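Diguanylate cyclase with PAS/PAC sensor (Marinobacter aquaeolei, PDB 3H9W) probably makes cyclic di-GMP from two GTP molecules through a GGDEF domain absent from this construct, which holds an N-terminal PAS sensor domain. Local coordinates at residues 38-41 with 42-46; 50-53 with 54-58. All coordinates share one frame; numbering follows the deposited sequence.

Contact 1. Residues 38-41 with 42-46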
# COMPACT_ATOMS: atom_id res chain seq x y z
N GLU A 38 -14.81 -6.11 -11.54
CA GLU A 38 -15.12 -6.18 -12.96
C GLU A 38 -14.67 -4.90 -13.66
O GLU A 38 -14.17 -4.94 -14.78
CB GLU A 38 -16.62 -6.40 -13.15
CG GLU A 38 -17.05 -6.69 -14.58
CD GLU A 38 -18.53 -7.01 -14.69
OE1 GLU A 38 -19.36 -6.09 -14.52
OE2 GLU A 38 -18.87 -8.18 -14.95
N ASP A 39 -14.85 -3.77 -12.98
CA ASP A 39 -14.46 -2.48 -13.55
C ASP A 39 -12.93 -2.42 -13.67
O ASP A 39 -12.38 -1.93 -14.66
CB ASP A 39 -14.95 -1.33 -12.67
CG ASP A 39 -16.47 -1.28 -12.58
OD1 ASP A 39 -17.12 -1.18 -13.64
OD2 ASP A 39 -17.01 -1.32 -11.45
N TRP A 40 -12.26 -2.91 -12.63
CA TRP A 40 -10.81 -2.94 -12.59
C TRP A 40 -10.28 -3.82 -13.72
O TRP A 40 -9.33 -3.46 -14.42
CB TRP A 40 -10.37 -3.50 -11.23
CG TRP A 40 -8.93 -3.87 -11.12
CD1 TRP A 40 -7.86 -3.03 -10.98
CD2 TRP A 40 -8.40 -5.20 -11.11
NE1 TRP A 40 -6.70 -3.76 -10.88
CE2 TRP A 40 -7.00 -5.09 -10.97
CE3 TRP A 40 -8.98 -6.47 -11.22
CZ2 TRP A 40 -6.16 -6.21 -10.92
CZ3 TRP A 40 -8.14 -7.59 -11.18
CH2 TRP A 40 -6.75 -7.45 -11.03
N ALA A 41 -10.90 -4.98 -13.90
CA ALA A 41 -10.51 -5.93 -14.94
C ALA A 41 -10.76 -5.41 -16.36
O ALA A 41 -9.99 -5.68 -17.28
CB ALA A 41 -11.24 -7.26 -14.74
N THR A 42 -11.85 -4.67 -16.52
CA THR A 42 -12.20 -4.12 -17.83
C THR A 42 -11.29 -2.98 -18.26
O THR A 42 -10.88 -2.90 -19.41
CB THR A 42 -13.66 -3.64 -17.84
OG1 THR A 42 -14.53 -4.78 -17.72
CG2 THR A 42 -13.98 -2.89 -19.13
N ARG A 43 -10.96 -2.10 -17.32
CA ARG A 43 -10.13 -0.93 -17.59
C ARG A 43 -8.65 -1.30 -17.56
O ARG A 43 -7.86 -0.74 -16.79
CB ARG A 43 -10.45 0.15 -16.56
CG ARG A 43 -11.91 0.56 -16.65
CD ARG A 43 -12.38 1.39 -15.46
NE ARG A 43 -13.81 1.67 -15.60
CZ ARG A 43 -14.53 2.36 -14.72
NH1 ARG A 43 -13.95 2.85 -13.63
NH2 ARG A 43 -15.82 2.55 -14.94
N MSE A 44 -8.28 -2.23 -18.43
CA MSE A 44 -6.92 -2.73 -18.50
C MSE A 44 -6.57 -3.11 -19.93
O MSE A 44 -7.45 -3.44 -20.73
CB MSE A 44 -6.82 -3.94 -17.58
CG MSE A 44 -5.43 -4.46 -17.31
SE MSE A 44 -5.54 -6.03 -16.20
CE MSE A 44 -6.15 -5.20 -14.54
N HIS A 45 -5.28 -3.07 -20.25
CA HIS A 45 -4.80 -3.42 -21.58
C HIS A 45 -5.17 -4.88 -21.87
O HIS A 45 -5.11 -5.73 -20.98
CB HIS A 45 -3.28 -3.24 -21.62
CG HIS A 45 -2.69 -3.36 -22.98
ND1 HIS A 45 -2.63 -4.55 -23.68
CD2 HIS A 45 -2.11 -2.43 -23.78
CE1 HIS A 45 -2.05 -4.34 -24.85
NE2 HIS A 45 -1.72 -3.07 -24.93
N PRO A 46 -5.58 -5.19 -23.12
CA PRO A 46 -5.97 -6.56 -23.47
C PRO A 46 -4.92 -7.65 -23.22
O PRO A 46 -5.27 -8.77 -22.84
CB PRO A 46 -6.36 -6.45 -24.95
CG PRO A 46 -5.55 -5.28 -25.44
CD PRO A 46 -5.68 -4.30 -24.29
O HOH W 1 -7.78 -1.13 -13.99
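Thr42 grips the carbonyl oxygen of Glu38 twice. Its backbone N lies 2.9 Å from Glu38 O in a somewhat bent bond (146° at the hydrogen), and its hydroxyl OG1 donates to the same Glu38 O at 3.0 Å from the other face of the carbonyl plane. The short threonine side chain, its OG1 beside the backbone N, can reach back to the carbonyl one turn earlier. One residue on, Arg43 N closes the next turn on Asp39 O (3.0 Å), and the arginine's CB, CG and CD lie against that same oxygen. The Trp40 carbonyl is served by a water instead, which donates to both Trp40 O and Arg43 O, while Ala41 O is taken by the side-chain amide of Gln49.

The charged ends find their firm partners elsewhere. Asp39 OD2 accepts from the backbone N of Lys35 and of Ser36, and Arg43 NH1 bonds Ser33 OG while the guanidinium makes cation-pi contacts with Trp29 and Trp34. Asp39 OD1 stands over a guanidinium face, 4.2 Å from Arg43 NH2, a purely electrostatic neighbour.

The flexible chain of selenomethionine Met44, turned at its last torsion (chi3 -69°), lays CE over a face of the Trp40 indole, 3.9 Å from the centroid of the six-membered ring, a CH-pi contact. Trp40 NE1 is bonded to Tyr70 OH. A leucine in place of Trp40 would probably leave that hydroxyl without its indole mate and strip the Met44 methyl of its aromatic platform.

Beyond the helix, the weak bond from Met44 N to Thr42 O (2.9 Å) closes an inverse gamma turn centred on Arg43, which ends helix 37-42 and starts the linker to helix 46-61 in this PAS fold.

Contact 2. Residues 50-53 with 54-58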
# COMPACT_ATOMS: atom_id res chain seq x y z
N GLU A 50 -5.05 -10.69 -19.92
CA GLU A 50 -4.72 -12.09 -20.20
C GLU A 50 -3.97 -12.82 -19.08
O GLU A 50 -3.85 -14.05 -19.13
CB GLU A 50 -3.89 -12.18 -21.49
CG GLU A 50 -4.72 -12.27 -22.77
CD GLU A 50 -3.89 -12.18 -24.04
OE1 GLU A 50 -2.78 -12.75 -24.09
OE2 GLU A 50 -4.35 -11.53 -25.00
N TRP A 51 -3.49 -12.10 -18.07
CA TRP A 51 -2.76 -12.76 -17.00
C TRP A 51 -2.97 -12.16 -15.61
O TRP A 51 -2.97 -12.89 -14.62
CB TRP A 51 -1.26 -12.76 -17.32
CG TRP A 51 -0.58 -11.43 -17.19
CD1 TRP A 51 -0.39 -10.49 -18.18
CD2 TRP A 51 0.01 -10.88 -16.01
NE1 TRP A 51 0.29 -9.40 -17.67
CE2 TRP A 51 0.55 -9.62 -16.35
CE3 TRP A 51 0.15 -11.34 -14.69
CZ2 TRP A 51 1.20 -8.80 -15.41
CZ3 TRP A 51 0.80 -10.53 -13.76
CH2 TRP A 51 1.32 -9.28 -14.13
N VAL A 52 -3.14 -10.85 -15.55
CA VAL A 52 -3.31 -10.16 -14.27
C VAL A 52 -4.52 -10.64 -13.46
O VAL A 52 -4.41 -10.90 -12.27
CB VAL A 52 -3.43 -8.64 -14.48
CG1 VAL A 52 -3.75 -7.94 -13.15
CG2 VAL A 52 -2.12 -8.09 -15.05
N VAL A 53 -5.66 -10.76 -14.12
CA VAL A 53 -6.86 -11.21 -13.44
C VAL A 53 -6.67 -12.59 -12.82
O VAL A 53 -6.92 -12.78 -11.63
CB VAL A 53 -8.06 -11.23 -14.41
CG1 VAL A 53 -9.33 -11.63 -13.68
CG2 VAL A 53 -8.23 -9.85 -15.04
N ASN A 54 -6.19 -13.55 -13.60
CA ASN A 54 -5.98 -14.90 -13.09
C ASN A 54 -4.95 -14.95 -11.96
O ASN A 54 -5.13 -15.65 -10.97
CB ASN A 54 -5.54 -15.85 -14.21
CG ASN A 54 -6.62 -16.05 -15.26
OD1 ASN A 54 -7.80 -16.16 -14.93
ND2 ASN A 54 -6.21 -16.11 -16.52
N PHE A 55 -3.87 -14.19 -12.12
CA PHE A 55 -2.83 -14.15 -11.11
C PHE A 55 -3.40 -13.60 -9.80
O PHE A 55 -3.31 -14.24 -8.75
CB PHE A 55 -1.66 -13.27 -11.59
CG PHE A 55 -0.60 -13.04 -10.55
CD1 PHE A 55 0.23 -14.08 -10.14
CD2 PHE A 55 -0.48 -11.81 -9.94
CE1 PHE A 55 1.16 -13.89 -9.12
CE2 PHE A 55 0.45 -11.60 -8.92
CZ PHE A 55 1.27 -12.64 -8.51
N CYS A 56 -4.03 -12.43 -9.85
CA CYS A 56 -4.58 -11.84 -8.63
C CYS A 56 -5.63 -12.72 -7.95
O CYS A 56 -5.67 -12.82 -6.72
CB CYS A 56 -5.14 -10.45 -8.91
SG CYS A 56 -3.85 -9.24 -9.30
N VAL A 57 -6.48 -13.35 -8.75
CA VAL A 57 -7.50 -14.23 -8.20
C VAL A 57 -6.86 -15.39 -7.44
O VAL A 57 -7.20 -15.67 -6.30
CB VAL A 57 -8.38 -14.81 -9.33
CG1 VAL A 57 -9.26 -15.93 -8.79
CG2 VAL A 57 -9.25 -13.70 -9.90
N LYS A 58 -5.91 -16.06 -8.09
CA LYS A 58 -5.21 -17.19 -7.50
C LYS A 58 -4.51 -16.82 -6.19
O LYS A 58 -4.62 -17.53 -5.20
CB LYS A 58 -4.19 -17.76 -8.48
CG LYS A 58 -3.46 -19.01 -8.00
CD LYS A 58 -4.42 -20.18 -7.81
CE LYS A 58 -3.67 -21.44 -7.40
NZ LYS A 58 -2.93 -21.24 -6.13
O HOH W 2 -2.94 -16.52 -17.12
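Trp51 and Phe55, one turn apart on helix 46-61 of the PAS fold, lie side by side and point the same way, with Trp51 CE3 4.1 Å from Phe55 CB. Two further pairs repeat this i to i+4 spacing. Val52 CG1 meets Cys56 SG at 4.1 Å, and Val53 CG1 comes close to Val57 CG2. Compact apolar side chains suit Val52 and Cys56, which are buried between this helix and its neighbours.

Beneath the side chains, regular alpha-helical bonds fix the spacing: Phe55 N to Trp51 O, Cys56 N to Val52 O at 2.9 Å and almost straight (174°), and Val57 N to Val53 O. At the exposed side one water links Glu50 O and Asn54 ND2 through weak bonds.

Further out, Val52 and Cys56 pack on Trp40 of helix 37-42 and also reach strand 66-73, at Tyr70 and His66 respectively, whereas Val53 meets Ala41. Trp51 lies against Ala68 of that strand, and its NE1 is bonded to Asp48 OD1, which is likely to limit how far the indole can turn. CG of Trp51 sits between its own backbone N and carbonyl carbon (chi1 73°), swinging the ring back beside the following residue, where Val52 CG2 sits 3.3 Å above the indole plane.

The two contacts come in series along the chain and their centres lie about 12 Å apart. Contact 1 covers the end of helix 37-42 and the linker behind it; contact 2 lies in the middle of helix 46-61, the next helix. The linker brings the chain round, and the two helices pack together: Trp40 CH2 comes within 3.7 Å of Val52 CG1, Met44 SE within 3.8 Å of Val52 CB, and Ala41 CB meets Val53 CG2. Both contacts also touch strand 66-73, an outermost strand of the five-stranded antiparallel sheet. Together they join consecutive helices to one margin of the PAS sheet, within a single sensor domain.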